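Local coordinates for protein macrophomate synthase intermolecular Diels-Alderase (Macrophoma commelinae, PDB 1IZC) that belongs to the HpcH/HpaI aldolase/citrate lyase family of TIM-barrel enzymes and holds a magnesium ion together with pyruvic acid, at residues K188-V193 against G210-D215. The protein carries 1 engineered substitution. Sequence-based numbering, arbitrary orientation.
Sequences KGVENV and GDYMID. With MG (magnesium ion), chain B; PYR (pyruvic acid), chain C.
V190 meets the Y212 ring where two short helices, 187-191 and 209-215, follow successive strands of the TIM barrel. V190 CG2 lies 3.7 Å from Y212 CE1, approaching the ring obliquely, and the two side chains cross at about a right angle. Y212 holds CG anti to its backbone N (chi1 171°), which brings the CD1-CE1 side of the ring to this methyl; F207 and, from helix 230-245, T231, F232 and A235 pack around it. Beside this apolar touch, a water bridges the segments. It accepts from K188 N at 3.0 Å and donates to D215 OD2 at 2.7 Å. The same carboxylate oxygen also takes the N-H of V187, so D215 reaches two successive amides at the start of helix 187-191, that of V187 directly and that of K188 through the water.

One turn back from D215, the N-terminal end of helix 209-215 reaches the ligand pocket. G210 N donates to pyruvic acid OXT (3.0 Å), and D211 N to its O atom at an N-H...O angle of 153°. E185 and two waters share the magnesium ion with D211 and pyruvic acid. S148 and F149 of a neighbouring subunit hydrogen-bond to the D211 carboxylate, whose OD2 binds the magnesium ion at 2.1 Å.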
# COMPACT_ATOMS: atom_id res chain seq x y z
N LYS A 188 -7.61 -2.56 -39.57
CA LYS A 188 -6.71 -1.58 -40.18
C LYS A 188 -5.25 -1.97 -39.95
O LYS A 188 -4.39 -1.72 -40.80
CB LYS A 188 -6.97 -0.18 -39.62
CG LYS A 188 -8.25 0.45 -40.13
CD LYS A 188 -8.35 1.91 -39.71
CE LYS A 188 -9.56 2.59 -40.35
NZ LYS A 188 -9.69 4.02 -39.93
N GLY A 189 -4.96 -2.58 -38.80
CA GLY A 189 -3.60 -2.99 -38.51
C GLY A 189 -3.14 -4.07 -39.48
O GLY A 189 -2.03 -4.04 -40.01
N VAL A 190 -4.02 -5.04 -39.71
CA VAL A 190 -3.72 -6.13 -40.63
C VAL A 190 -3.58 -5.57 -42.05
O VAL A 190 -2.69 -5.97 -42.80
CB VAL A 190 -4.84 -7.19 -40.57
CG1 VAL A 190 -4.72 -8.16 -41.75
CG2 VAL A 190 -4.74 -7.95 -39.25
N GLU A 191 -4.44 -4.63 -42.40
CA GLU A 191 -4.38 -4.05 -43.74
C GLU A 191 -3.06 -3.32 -44.00
O GLU A 191 -2.62 -3.21 -45.15
CB GLU A 191 -5.57 -3.11 -43.96
CG GLU A 191 -6.91 -3.82 -43.77
CD GLU A 191 -8.13 -2.96 -44.09
OE1 GLU A 191 -8.23 -1.83 -43.57
OE2 GLU A 191 -9.01 -3.45 -44.84
N ASN A 192 -2.42 -2.84 -42.94
CA ASN A 192 -1.17 -2.10 -43.10
C ASN A 192 0.03 -2.86 -42.51
O ASN A 192 1.09 -2.27 -42.28
CB ASN A 192 -1.32 -0.73 -42.42
CG ASN A 192 -0.23 0.25 -42.80
OD1 ASN A 192 0.26 0.26 -43.93
ND2 ASN A 192 0.14 1.12 -41.85
N VAL A 193 -0.11 -4.17 -42.31
CA VAL A 193 0.98 -4.94 -41.69
C VAL A 193 2.25 -5.03 -42.53
O VAL A 193 3.35 -5.13 -41.98
CB VAL A 193 0.50 -6.37 -41.30
CG1 VAL A 193 0.30 -7.24 -42.54
CG2 VAL A 193 1.52 -7.02 -40.37
N GLY A 210 -8.00 -11.85 -30.10
CA GLY A 210 -9.25 -11.42 -29.51
C GLY A 210 -9.72 -10.07 -30.02
O GLY A 210 -10.83 -9.95 -30.55
N ASP A 211 -8.89 -9.05 -29.84
CA ASP A 211 -9.27 -7.73 -30.32
C ASP A 211 -9.49 -7.75 -31.82
O ASP A 211 -10.39 -7.09 -32.32
CB ASP A 211 -8.23 -6.68 -29.93
CG ASP A 211 -8.44 -6.15 -28.52
OD1 ASP A 211 -9.61 -6.04 -28.09
OD2 ASP A 211 -7.45 -5.83 -27.84
N TYR A 212 -8.67 -8.50 -32.55
CA TYR A 212 -8.84 -8.55 -34.00
C TYR A 212 -10.22 -9.11 -34.36
O TYR A 212 -10.96 -8.51 -35.14
CB TYR A 212 -7.78 -9.43 -34.67
CG TYR A 212 -8.09 -9.66 -36.13
CD1 TYR A 212 -7.87 -8.66 -37.08
CD2 TYR A 212 -8.72 -10.83 -36.54
CE1 TYR A 212 -8.27 -8.83 -38.42
CE2 TYR A 212 -9.12 -11.02 -37.87
CZ TYR A 212 -8.90 -10.01 -38.80
OH TYR A 212 -9.34 -10.19 -40.10
N MET A 213 -10.56 -10.25 -33.78
CA MET A 213 -11.85 -10.87 -34.06
C MET A 213 -13.02 -9.94 -33.75
O MET A 213 -13.98 -9.87 -34.51
CB MET A 213 -11.99 -12.18 -33.29
CG MET A 213 -11.04 -13.25 -33.80
SD MET A 213 -11.31 -14.85 -33.04
CE MET A 213 -10.24 -14.75 -31.58
N ILE A 214 -12.95 -9.22 -32.64
CA ILE A 214 -14.03 -8.30 -32.31
C ILE A 214 -14.12 -7.21 -33.36
O ILE A 214 -15.20 -6.89 -33.86
CB ILE A 214 -13.80 -7.67 -30.91
CG1 ILE A 214 -13.87 -8.76 -29.84
CG2 ILE A 214 -14.83 -6.57 -30.65
CD1 ILE A 214 -13.53 -8.27 -28.43
N ASP A 215 -12.97 -6.66 -33.74
CA ASP A 215 -12.93 -5.58 -34.70
C ASP A 215 -13.38 -6.05 -36.08
O ASP A 215 -13.96 -5.27 -36.84
CB ASP A 215 -11.52 -5.00 -34.78
CG ASP A 215 -11.47 -3.70 -35.56
OD1 ASP A 215 -12.23 -2.76 -35.23
OD2 ASP A 215 -10.65 -3.61 -36.51
MG MG B . -5.58 -6.72 -27.40
C PYR C . -5.68 -9.57 -27.92
O PYR C . -6.43 -8.59 -28.09
OXT PYR C . -5.95 -10.74 -28.28
CA PYR C . -4.40 -9.20 -27.22
O3 PYR C . -4.11 -8.05 -26.85
CB PYR C . -3.48 -10.34 -27.02
O HOH W 1 -9.77 -1.47 -37.87
O HOH W 2 -4.48 -4.96 -26.69
O HOH W 3 -6.45 -7.24 -25.37